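Local coordinates for protein cytochrome P450 (CYP102L1) (Mycobacterium phage Adler, PDB 6N6Q) that is a phage-encoded cytochrome P450, a haem-thiolate protein that probably acts as a monooxygenase, at residues L76-V81 / Q351-T356; E70-Q75 / P346-Q351; E307-W312 / I436-E441. All coordinates share one frame; numbering follows the deposited sequence.

Contact 1: L76-V81 / Q351-T356; sequences LWEKNV and QAKQDT. With HEM (protoporphyrin IX containing Fe), chain E; CAC (cacodylate ion), chain F.
E78 and Q351 face each other as an antiparallel hydrogen-bonded pair, with Q351 N giving a 2.8 Å bond to E78 O and E78 N answering to Q351 O. Q351 is the hub on the face their side chains share: chi1 67° sets CG between the backbone N and the carbonyl carbon; the chain beyond is extended, and at its end N80 ND2 donates to OE1 (2.8 Å) and NE2 to E78 OE2 (2.8 Å), on the anti side of the carboxylate. Both amide ends are engaged, which fixes the flip. On the other face, tightly packed, A352 CB sits over the six-membered ring of W77, 3.9 Å from its centroid. K353 N grips L76 O, and the K353 chain crosses E78 at about a right angle, CG 3.5 Å from E78 OE1. Only the outermost part is loose and nearer solvent: L76 CD2 against T356 CG2 at 3.7 Å, beside the exposed Q354. At the Q351 end, a water joins V81 N and Q351 OE1 to a cacodylate. Strand 77-79, beside 347-352, forms one edge of the five-stranded sheet; near its end K79 NZ bonds to a haem propionate, and W77 meets F365 edge-to-face and touches V371 of strand 370-374.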
loop_
_atom_site.group_PDB
_atom_site.type_symbol
_atom_site.label_atom_id
_atom_site.label_comp_id
_atom_site.label_asym_id
_atom_site.label_seq_id
_atom_site.Cartn_x
_atom_site.Cartn_y
_atom_site.Cartn_z
ATOM N N LEU A 76 -22.319 8.631 -9.789
ATOM C CA LEU A 76 -23.211 7.499 -9.573
ATOM C C LEU A 76 -22.712 6.517 -8.523
ATOM O O LEU A 76 -23.529 5.932 -7.805
ATOM C CB LEU A 76 -23.439 6.746 -10.889
ATOM C CG LEU A 76 -24.122 7.524 -12.016
ATOM C CD1 LEU A 76 -24.390 6.616 -13.209
ATOM C CD2 LEU A 76 -25.411 8.165 -11.525
ATOM N N TRP A 77 -21.402 6.317 -8.411
ATOM C CA TRP A 77 -20.844 5.347 -7.484
ATOM C C TRP A 77 -19.913 6.033 -6.491
ATOM O O TRP A 77 -19.475 7.168 -6.695
ATOM C CB TRP A 77 -20.088 4.239 -8.229
ATOM C CG TRP A 77 -20.959 3.422 -9.132
ATOM C CD1 TRP A 77 -21.444 3.789 -10.353
ATOM C CD2 TRP A 77 -21.446 2.097 -8.888
ATOM N NE1 TRP A 77 -22.204 2.777 -10.883
ATOM C CE2 TRP A 77 -22.222 1.726 -10.003
ATOM C CE3 TRP A 77 -21.299 1.187 -7.836
ATOM C CZ2 TRP A 77 -22.852 0.487 -10.096
ATOM C CZ3 TRP A 77 -21.928 -0.042 -7.928
ATOM C CH2 TRP A 77 -22.693 -0.382 -9.051
ATOM N N GLU A 78 -19.615 5.320 -5.406
ATOM C CA GLU A 78 -18.752 5.828 -4.352
ATOM C C GLU A 78 -18.090 4.646 -3.657
ATOM O O GLU A 78 -18.372 3.483 -3.962
ATOM C CB GLU A 78 -19.541 6.693 -3.365
ATOM C CG GLU A 78 -20.625 5.939 -2.621
ATOM C CD GLU A 78 -21.407 6.827 -1.677
ATOM O OE1 GLU A 78 -21.304 8.065 -1.807
ATOM O OE2 GLU A 78 -22.121 6.288 -0.807
ATOM N N LYS A 79 -17.205 4.950 -2.710
ATOM C CA LYS A 79 -16.457 3.906 -2.025
ATOM C C LYS A 79 -17.372 3.047 -1.163
ATOM O O LYS A 79 -18.238 3.554 -0.445
ATOM C CB LYS A 79 -15.353 4.512 -1.156
ATOM C CG LYS A 79 -14.926 3.607 -0.003
ATOM C CD LYS A 79 -13.470 3.784 0.378
ATOM C CE LYS A 79 -13.057 2.734 1.398
ATOM N NZ LYS A 79 -11.582 2.687 1.599
ATOM N N ASN A 80 -17.170 1.735 -1.240
ATOM C CA ASN A 80 -17.831 0.780 -0.364
ATOM C C ASN A 80 -16.809 0.201 0.603
ATOM O O ASN A 80 -15.765 -0.307 0.179
ATOM C CB ASN A 80 -18.488 -0.345 -1.168
ATOM C CG ASN A 80 -19.108 -1.408 -0.280
ATOM O OD1 ASN A 80 -18.542 -2.488 -0.094
ATOM N ND2 ASN A 80 -20.273 -1.103 0.282
ATOM N N VAL A 81 -17.104 0.288 1.896
ATOM C CA VAL A 81 -16.285 -0.379 2.899
ATOM C C VAL A 81 -16.489 -1.878 2.733
ATOM O O VAL A 81 -17.482 -2.440 3.210
ATOM C CB VAL A 81 -16.634 0.089 4.323
ATOM C CG1 VAL A 81 -15.826 -0.690 5.351
ATOM C CG2 VAL A 81 -16.380 1.582 4.462
ATOM N N GLN A 351 -19.836 1.145 -4.359
ATOM C CA GLN A 351 -21.260 0.993 -4.095
ATOM C C GLN A 351 -22.023 2.062 -4.860
ATOM O O GLN A 351 -21.489 3.133 -5.161
ATOM C CB GLN A 351 -21.576 1.082 -2.593
ATOM C CG GLN A 351 -21.330 2.449 -1.985
ATOM C CD GLN A 351 -21.495 2.457 -0.482
ATOM O OE1 GLN A 351 -21.419 1.415 0.169
ATOM N NE2 GLN A 351 -21.723 3.636 0.082
ATOM N N ALA A 352 -23.278 1.756 -5.183
ATOM C CA ALA A 352 -24.097 2.629 -6.012
ATOM C C ALA A 352 -24.773 3.691 -5.154
ATOM O O ALA A 352 -25.448 3.369 -4.170
ATOM C CB ALA A 352 -25.143 1.818 -6.776
ATOM N N LYS A 353 -24.588 4.959 -5.531
ATOM C CA LYS A 353 -25.235 6.047 -4.804
ATOM C C LYS A 353 -26.726 6.108 -5.105
ATOM O O LYS A 353 -27.507 6.586 -4.275
ATOM C CB LYS A 353 -24.567 7.378 -5.147
ATOM C CG LYS A 353 -23.096 7.439 -4.775
ATOM C CD LYS A 353 -22.402 8.640 -5.398
ATOM C CE LYS A 353 -22.929 9.948 -4.837
ATOM N NZ LYS A 353 -22.265 11.119 -5.474
ATOM N N GLN A 354 -27.134 5.645 -6.286
ATOM C CA GLN A 354 -28.532 5.611 -6.691
ATOM C C GLN A 354 -28.786 4.303 -7.424
ATOM O O GLN A 354 -27.866 3.519 -7.675
ATOM C CB GLN A 354 -28.891 6.799 -7.596
ATOM C CG GLN A 354 -28.299 8.132 -7.168
ATOM C CD GLN A 354 -28.241 9.135 -8.303
ATOM O OE1 GLN A 354 -27.306 9.933 -8.393
ATOM N NE2 GLN A 354 -29.242 9.102 -9.177
ATOM N N ASP A 355 -30.048 4.068 -7.774
ATOM C CA ASP A 355 -30.380 2.967 -8.670
ATOM C C ASP A 355 -29.861 3.308 -10.059
ATOM O O ASP A 355 -30.334 4.262 -10.687
ATOM C CB ASP A 355 -31.886 2.725 -8.696
ATOM C CG ASP A 355 -32.473 2.553 -7.311
ATOM O OD1 ASP A 355 -31.786 2.892 -6.324
ATOM O OD2 ASP A 355 -33.623 2.074 -7.211
ATOM N N THR A 356 -28.875 2.553 -10.540
ATOM C CA THR A 356 -28.266 2.821 -11.834
ATOM C C THR A 356 -28.059 1.509 -12.577
ATOM O O THR A 356 -28.396 0.425 -12.088
ATOM C CB THR A 356 -26.929 3.562 -11.696
ATOM O OG1 THR A 356 -26.045 2.808 -10.857
ATOM C CG2 THR A 356 -27.134 4.953 -11.110
HETATM C CHA HEM E . -6.357 4.473 0.176
HETATM C CHB HEM E . -3.230 1.881 -2.492
HETATM C CHC HEM E . 0.482 3.796 0.003
HETATM C CHD HEM E . -2.690 5.772 3.110
HETATM C C1A HEM E . -5.850 3.623 -0.787
HETATM C C2A HEM E . -6.600 2.909 -1.805
HETATM C C3A HEM E . -5.739 2.198 -2.534
HETATM C C4A HEM E . -4.405 2.429 -2.017
HETATM C CMA HEM E . -6.110 1.287 -3.722
HETATM C CAA HEM E . -8.129 2.946 -2.014
HETATM C CBA HEM E . -8.768 1.899 -1.107
HETATM C CGA HEM E . -10.240 1.765 -1.400
HETATM O O1A HEM E . -10.726 2.388 -2.381
HETATM O O2A HEM E . -10.932 1.030 -0.650
HETATM C C1B HEM E . -1.951 2.217 -2.089
HETATM C C2B HEM E . -0.721 1.809 -2.738
HETATM C C3B HEM E . 0.312 2.337 -2.050
HETATM C C4B HEM E . -0.242 3.096 -0.943
HETATM C CMB HEM E . -0.687 0.918 -4.002
HETATM C CAB HEM E . 1.839 2.222 -2.299
HETATM C CBB HEM E . 2.409 1.512 -3.281
HETATM C C1C HEM E . -0.037 4.527 1.052
HETATM C C2C HEM E . 0.709 5.327 2.003
HETATM C C3C HEM E . -0.148 5.876 2.864
HETATM C C4C HEM E . -1.492 5.447 2.496
HETATM C CMC HEM E . 2.241 5.519 2.033
HETATM C CAC HEM E . 0.293 6.798 4.027
HETATM C CBC HEM E . -0.571 7.373 4.869
HETATM C C1D HEM E . -3.959 5.606 2.589
HETATM C C2D HEM E . -5.201 6.072 3.180
HETATM C C3D HEM E . -6.208 5.716 2.374
HETATM C C4D HEM E . -5.650 5.010 1.236
HETATM C CMD HEM E . -5.336 6.843 4.513
HETATM C CAD HEM E . -7.709 6.007 2.607
HETATM C CBD HEM E . -8.055 7.403 2.101
HETATM C CGD HEM E . -9.536 7.653 2.240
HETATM O O1D HEM E . -9.930 8.833 2.437
HETATM O O2D HEM E . -10.326 6.676 2.163
HETATM N NA HEM E . -4.515 3.300 -0.951
HETATM N NB HEM E . -1.619 2.999 -1.002
HETATM N NC HEM E . -1.373 4.627 1.388
HETATM N ND HEM E . -4.276 4.964 1.405
HETATM FE FE HEM E . -2.942 3.856 0.293
HETATM AS AS CAC F . -21.592 4.202 4.075
HETATM O O1 CAC F . -21.456 5.720 4.891
HETATM O O2 CAC F . -20.282 3.501 3.196
HETATM C C1 CAC F . -22.215 2.917 5.358
HETATM C C2 CAC F . -23.115 4.319 2.917
HETATM O O HOH W 1 -19.623 1.216 2.409
#

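Contact 2: E70-Q75 / P346-Q351; sequences EINNPQ and PGYFRQ. With CAC (cacodylate ion), chain F.
R350 links strand 347-352 to the end of helix 65-71, and it gives up more surface to this contact than any other residue in the two segments. Its aliphatic part comes first: CB and CD both lie against the CG2 branch of I71, CD at 3.6 Å, as the two side chains slide past each other in opposite directions. The chain bends at chi2 and chi3 (-136° and 91°), which place CD and NE; at its end NH1 donates to I71 O at 2.7 Å. The carbonyl oxygen is met in its own plane, on a lone pair, and lies close to the plane of the guanidinium as well. I71 is the last helical residue, so a positive group is placed at the C-terminal end of the helix, where the helix dipole would be expected to favour it.

N72, the first residue to leave helical geometry, is the second point of attachment. Its side chain crosses that of Y348 at about a right angle: Y348 OH donates to N72 OD1 at 2.6 Å, and the oxygen sits at the edge of the phenol ring, near its plane. The donor approaches well to the side of the N72 carbonyl, at a C=O...O angle of 101°. Y348 and R350 both point from the strand toward the helix end, while F349 between them points away. I71 also reaches V371 and V373 of the adjacent strand.

This is how the B helix of a cytochrome P450 lies on the five-stranded beta sheet (beta-1 sheet) of the fold. The same strand lines the haem pocket: the Y348 side chain comes to about 3 Å from the haem, nearest atoms, so the residue tied to N72 is also part of the cofactor site.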
loop_
_atom_site.group_PDB
_atom_site.type_symbol
_atom_site.label_atom_id
_atom_site.label_comp_id
_atom_site.label_asym_id
_atom_site.label_seq_id
_atom_site.Cartn_x
_atom_site.Cartn_y
_atom_site.Cartn_z
ATOM N N GLU A 70 -17.161 2.909 -15.762
ATOM C CA GLU A 70 -18.498 3.297 -15.324
ATOM C C GLU A 70 -18.632 3.176 -13.812
ATOM O O GLU A 70 -19.271 4.015 -13.168
ATOM C CB GLU A 70 -19.554 2.443 -16.024
ATOM C CG GLU A 70 -19.803 2.811 -17.476
ATOM C CD GLU A 70 -20.768 1.859 -18.159
ATOM O OE1 GLU A 70 -20.382 0.698 -18.414
ATOM O OE2 GLU A 70 -21.916 2.267 -18.431
ATOM N N ILE A 71 -18.034 2.132 -13.231
ATOM C CA ILE A 71 -18.053 1.961 -11.781
ATOM C C ILE A 71 -17.271 3.073 -11.095
ATOM O O ILE A 71 -17.627 3.508 -9.993
ATOM C CB ILE A 71 -17.510 0.566 -11.409
ATOM C CG1 ILE A 71 -18.378 -0.530 -12.028
ATOM C CG2 ILE A 71 -17.453 0.385 -9.904
ATOM C CD1 ILE A 71 -19.765 -0.618 -11.432
ATOM N N ASN A 72 -16.209 3.565 -11.732
ATOM C CA ASN A 72 -15.400 4.641 -11.175
ATOM C C ASN A 72 -16.004 6.025 -11.400
ATOM O O ASN A 72 -15.297 7.026 -11.227
ATOM C CB ASN A 72 -13.984 4.594 -11.754
ATOM C CG ASN A 72 -13.224 3.349 -11.337
ATOM O OD1 ASN A 72 -13.578 2.689 -10.360
ATOM N ND2 ASN A 72 -12.167 3.025 -12.074
ATOM N N ASN A 73 -17.272 6.114 -11.782
ATOM C CA ASN A 73 -17.904 7.412 -11.988
ATOM C C ASN A 73 -18.278 8.024 -10.643
ATOM O O ASN A 73 -19.036 7.410 -9.884
ATOM C CB ASN A 73 -19.139 7.277 -12.864
ATOM C CG ASN A 73 -19.855 8.595 -13.060
ATOM O OD1 ASN A 73 -20.772 8.932 -12.313
ATOM N ND2 ASN A 73 -19.432 9.356 -14.063
ATOM N N PRO A 74 -17.788 9.222 -10.315
ATOM C CA PRO A 74 -18.034 9.773 -8.972
ATOM C C PRO A 74 -19.467 10.222 -8.739
ATOM O O PRO A 74 -19.883 10.308 -7.576
ATOM C CB PRO A 74 -17.062 10.956 -8.899
ATOM C CG PRO A 74 -16.879 11.369 -10.321
ATOM C CD PRO A 74 -16.944 10.108 -11.135
ATOM N N GLN A 75 -20.236 10.511 -9.790
ATOM C CA GLN A 75 -21.608 10.967 -9.591
ATOM C C GLN A 75 -22.550 9.823 -9.239
ATOM O O GLN A 75 -23.491 10.021 -8.462
ATOM C CB GLN A 75 -22.117 11.693 -10.837
ATOM C CG GLN A 75 -21.497 13.064 -11.071
ATOM C CD GLN A 75 -20.104 12.985 -11.661
ATOM O OE1 GLN A 75 -19.669 11.928 -12.119
ATOM N NE2 GLN A 75 -19.395 14.108 -11.655
ATOM N N PRO A 346 -4.857 -5.027 -4.670
ATOM C CA PRO A 346 -5.346 -5.680 -5.894
ATOM C C PRO A 346 -6.719 -5.215 -6.342
ATOM O O PRO A 346 -7.125 -5.551 -7.461
ATOM C CB PRO A 346 -5.364 -7.163 -5.510
ATOM C CG PRO A 346 -5.628 -7.148 -4.042
ATOM C CD PRO A 346 -4.937 -5.921 -3.500
ATOM N N GLY A 347 -7.444 -4.466 -5.521
ATOM C CA GLY A 347 -8.755 -4.001 -5.928
ATOM C C GLY A 347 -9.400 -3.186 -4.833
ATOM O O GLY A 347 -8.859 -3.033 -3.733
ATOM N N TYR A 348 -10.579 -2.663 -5.155
ATOM C CA TYR A 348 -11.351 -1.852 -4.229
ATOM C C TYR A 348 -12.832 -2.129 -4.441
ATOM O O TYR A 348 -13.251 -2.630 -5.489
ATOM C CB TYR A 348 -11.050 -0.356 -4.400
ATOM C CG TYR A 348 -11.125 0.124 -5.830
ATOM C CD1 TYR A 348 -10.017 0.054 -6.666
ATOM C CD2 TYR A 348 -12.299 0.654 -6.345
ATOM C CE1 TYR A 348 -10.078 0.492 -7.972
ATOM C CE2 TYR A 348 -12.371 1.096 -7.652
ATOM C CZ TYR A 348 -11.258 1.013 -8.460
ATOM O OH TYR A 348 -11.324 1.450 -9.763
ATOM N N PHE A 349 -13.624 -1.797 -3.427
ATOM C CA PHE A 349 -15.059 -2.037 -3.439
ATOM C C PHE A 349 -15.797 -0.724 -3.655
ATOM O O PHE A 349 -15.495 0.279 -3.000
ATOM C CB PHE A 349 -15.514 -2.692 -2.134
ATOM C CG PHE A 349 -15.112 -4.133 -2.010
ATOM C CD1 PHE A 349 -15.894 -5.135 -2.567
ATOM C CD2 PHE A 349 -13.954 -4.489 -1.338
ATOM C CE1 PHE A 349 -15.529 -6.464 -2.454
ATOM C CE2 PHE A 349 -13.582 -5.815 -1.223
ATOM C CZ PHE A 349 -14.371 -6.804 -1.781
ATOM N N ARG A 350 -16.762 -0.737 -4.571
ATOM C CA ARG A 350 -17.583 0.428 -4.852
ATOM C C ARG A 350 -19.044 0.100 -4.584
ATOM O O ARG A 350 -19.446 -1.064 -4.573
ATOM C CB ARG A 350 -17.405 0.902 -6.297
ATOM C CG ARG A 350 -15.969 1.243 -6.662
ATOM C CD ARG A 350 -15.905 2.543 -7.438
ATOM N NE ARG A 350 -15.734 3.697 -6.563
ATOM C CZ ARG A 350 -16.083 4.937 -6.887
ATOM N NH1 ARG A 350 -16.644 5.184 -8.063
ATOM N NH2 ARG A 350 -15.883 5.929 -6.030
ATOM N N GLN A 351 -19.836 1.145 -4.359
ATOM C CA GLN A 351 -21.260 0.993 -4.095
ATOM C C GLN A 351 -22.023 2.062 -4.860
ATOM O O GLN A 351 -21.489 3.133 -5.161
ATOM C CB GLN A 351 -21.576 1.082 -2.593
ATOM C CG GLN A 351 -21.330 2.449 -1.985
ATOM C CD GLN A 351 -21.495 2.457 -0.482
ATOM O OE1 GLN A 351 -21.419 1.415 0.169
ATOM N NE2 GLN A 351 -21.723 3.636 0.082
HETATM AS AS CAC F . -21.592 4.202 4.075
HETATM O O1 CAC F . -21.456 5.720 4.891
HETATM O O2 CAC F . -20.282 3.501 3.196
HETATM C C1 CAC F . -22.215 2.917 5.358
HETATM C C2 CAC F . -23.115 4.319 2.917
#

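Contact 3: E307-W312 / I436-E441; sequences EVDAMW and ILHQFE
V308 and W312 meet L437 and H438 in a small, buried contact between the C-terminal ends of two helices of the cytochrome P450 fold. Helix 298-311 corresponds to the J helix, which follows the long helix 265-296, and helix 422-439 to the L helix, which runs on from the loop that in this family carries the cysteine ligand of the haem iron. After Q439 the helix ends and the chain runs on towards a small antiparallel sheet. The apolar share is modest: V308 CG2 rests against L437 CB at 4.3 Å, and L437 leans in turn on L294 of helix 265-296. H438 does most of the rest. Its CG is anti to the backbone N (chi1 -176°), which starts the ring off towards the other helix end. There the CD2–NE2 edge faces two carbonyl oxygens close to the ring plane, V308 O at 3.8 Å from CD2 and W312 O at NE2. D309 lies nearby with its carboxylate plane perpendicular to the imidazole, but its charge is met by R470 and R315 in salt bridges. The ring is held at both nitrogens: NE2 donates to W312 O at 3.0 Å, somewhat bent at 140°, and ND1 donates to the neighbouring side chain at Q439 OE1, 2.6 Å away.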
loop_
_atom_site.group_PDB
_atom_site.type_symbol
_atom_site.label_atom_id
_atom_site.label_comp_id
_atom_site.label_asym_id
_atom_site.label_seq_id
_atom_site.Cartn_x
_atom_site.Cartn_y
_atom_site.Cartn_z
ATOM N N GLU A 307 20.487 5.478 -15.032
ATOM C CA GLU A 307 19.804 6.729 -14.724
ATOM C C GLU A 307 20.184 7.240 -13.340
ATOM O O GLU A 307 20.315 8.453 -13.133
ATOM C CB GLU A 307 18.293 6.543 -14.830
ATOM C CG GLU A 307 17.505 7.842 -14.817
ATOM C CD GLU A 307 16.005 7.613 -14.800
ATOM O OE1 GLU A 307 15.527 6.852 -13.931
ATOM O OE2 GLU A 307 15.304 8.187 -15.662
ATOM N N VAL A 308 20.369 6.333 -12.378
ATOM C CA VAL A 308 20.762 6.749 -11.037
ATOM C C VAL A 308 22.260 7.011 -10.938
ATOM O O VAL A 308 22.694 7.745 -10.041
ATOM C CB VAL A 308 20.330 5.711 -9.989
ATOM C CG1 VAL A 308 18.825 5.479 -10.063
ATOM C CG2 VAL A 308 21.084 4.403 -10.178
ATOM N N ASP A 309 23.064 6.430 -11.834
ATOM C CA ASP A 309 24.485 6.764 -11.866
ATOM C C ASP A 309 24.704 8.159 -12.435
ATOM O O ASP A 309 25.569 8.903 -11.957
ATOM C CB ASP A 309 25.259 5.727 -12.681
ATOM C CG ASP A 309 25.451 4.421 -11.933
ATOM O OD1 ASP A 309 24.970 4.312 -10.784
ATOM O OD2 ASP A 309 26.082 3.500 -12.497
ATOM N N ALA A 310 23.922 8.535 -13.449
ATOM C CA ALA A 310 24.070 9.857 -14.047
ATOM C C ALA A 310 23.589 10.958 -13.111
ATOM O O ALA A 310 24.092 12.084 -13.175
ATOM C CB ALA A 310 23.313 9.922 -15.374
ATOM N N MET A 311 22.623 10.658 -12.243
ATOM C CA MET A 311 22.122 11.670 -11.320
ATOM C C MET A 311 23.099 11.916 -10.175
ATOM O O MET A 311 23.356 13.070 -9.814
ATOM C CB MET A 311 20.753 11.255 -10.780
ATOM C CG MET A 311 20.102 12.286 -9.871
ATOM S SD MET A 311 19.590 13.783 -10.733
ATOM C CE MET A 311 18.355 13.123 -11.848
ATOM N N TRP A 312 23.653 10.851 -9.596
ATOM C CA TRP A 312 24.611 10.952 -8.496
ATOM C C TRP A 312 25.864 10.174 -8.872
ATOM O O TRP A 312 25.966 8.969 -8.600
ATOM C CB TRP A 312 24.013 10.435 -7.188
ATOM C CG TRP A 312 22.727 11.104 -6.801
ATOM C CD1 TRP A 312 22.585 12.272 -6.113
ATOM C CD2 TRP A 312 21.399 10.638 -7.081
ATOM N NE1 TRP A 312 21.252 12.565 -5.948
ATOM C CE2 TRP A 312 20.504 11.578 -6.533
ATOM C CE3 TRP A 312 20.882 9.518 -7.739
ATOM C CZ2 TRP A 312 19.120 11.434 -6.626
ATOM C CZ3 TRP A 312 19.506 9.377 -7.830
ATOM C CH2 TRP A 312 18.643 10.329 -7.277
ATOM N N ILE A 436 19.265 1.616 -3.559
ATOM C CA ILE A 436 19.663 0.215 -3.660
ATOM C C ILE A 436 20.422 -0.035 -4.960
ATOM O O ILE A 436 21.488 -0.661 -4.963
ATOM C CB ILE A 436 18.430 -0.699 -3.531
ATOM C CG1 ILE A 436 17.867 -0.625 -2.109
ATOM C CG2 ILE A 436 18.780 -2.134 -3.899
ATOM C CD1 ILE A 436 16.545 -1.333 -1.932
ATOM N N LEU A 437 19.889 0.460 -6.081
ATOM C CA LEU A 437 20.557 0.274 -7.367
ATOM C C LEU A 437 21.892 1.005 -7.426
ATOM O O LEU A 437 22.814 0.554 -8.115
ATOM C CB LEU A 437 19.654 0.751 -8.501
ATOM C CG LEU A 437 18.426 -0.101 -8.812
ATOM C CD1 LEU A 437 17.639 0.532 -9.941
ATOM C CD2 LEU A 437 18.846 -1.516 -9.169
ATOM N N HIS A 438 22.009 2.131 -6.724
ATOM C CA HIS A 438 23.249 2.896 -6.724
ATOM C C HIS A 438 24.334 2.229 -5.885
ATOM O O HIS A 438 25.515 2.292 -6.247
ATOM C CB HIS A 438 22.977 4.312 -6.210
ATOM C CG HIS A 438 24.168 5.215 -6.254
ATOM N ND1 HIS A 438 25.138 5.216 -5.275
ATOM C CD2 HIS A 438 24.538 6.158 -7.153
ATOM C CE1 HIS A 438 26.059 6.115 -5.574
ATOM N NE2 HIS A 438 25.719 6.701 -6.707
ATOM N N GLN A 439 23.957 1.580 -4.785
ATOM C CA GLN A 439 24.910 1.018 -3.838
ATOM C C GLN A 439 25.168 -0.468 -4.033
ATOM O O GLN A 439 26.288 -0.926 -3.777
ATOM C CB GLN A 439 24.422 1.246 -2.402
ATOM C CG GLN A 439 24.261 2.705 -2.032
ATOM C CD GLN A 439 25.574 3.457 -2.074
ATOM O OE1 GLN A 439 25.726 4.423 -2.821
ATOM N NE2 GLN A 439 26.532 3.017 -1.266
ATOM N N PHE A 440 24.171 -1.236 -4.462
ATOM C CA PHE A 440 24.293 -2.682 -4.550
ATOM C C PHE A 440 23.931 -3.163 -5.947
ATOM O O PHE A 440 23.287 -2.457 -6.727
ATOM C CB PHE A 440 23.392 -3.393 -3.530
ATOM C CG PHE A 440 23.566 -2.911 -2.122
ATOM C CD1 PHE A 440 24.617 -3.366 -1.345
ATOM C CD2 PHE A 440 22.672 -2.010 -1.569
ATOM C CE1 PHE A 440 24.778 -2.927 -0.048
ATOM C CE2 PHE A 440 22.827 -1.567 -0.272
ATOM C CZ PHE A 440 23.881 -2.026 0.490
ATOM N N GLU A 441 24.361 -4.383 -6.250
ATOM C CA GLU A 441 23.857 -5.139 -7.384
ATOM C C GLU A 441 23.077 -6.340 -6.865
ATOM O O GLU A 441 23.388 -6.893 -5.806
ATOM C CB GLU A 441 24.989 -5.588 -8.315
ATOM C CG GLU A 441 26.019 -6.502 -7.681
ATOM C CD GLU A 441 27.216 -6.724 -8.584
ATOM O OE1 GLU A 441 27.538 -5.812 -9.376
ATOM O OE2 GLU A 441 27.830 -7.810 -8.511
#

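Overall arrangement
Contacts 1 and 2 are one continuous region, their centres 8 Å apart: both use strand 347-352 and share Q351, and helix 65-71 leads into strand 77-79. They are stitched directly, since N80 N probably bonds to F349 O (2.8 Å) and K353 NZ to P74 O (3.3 Å). Both reach the haem, contact 1 through K79 at a propionate and contact 2 through Y348. Contact 3 stands apart on the opposite side of the chain's centre, its own centre 45 Å from that of contact 1 and 38 Å from that of contact 2. Contact 1 pairs two strands of the sheet, contact 2 sets a helix end against one of them, and contact 3 joins two helix ends.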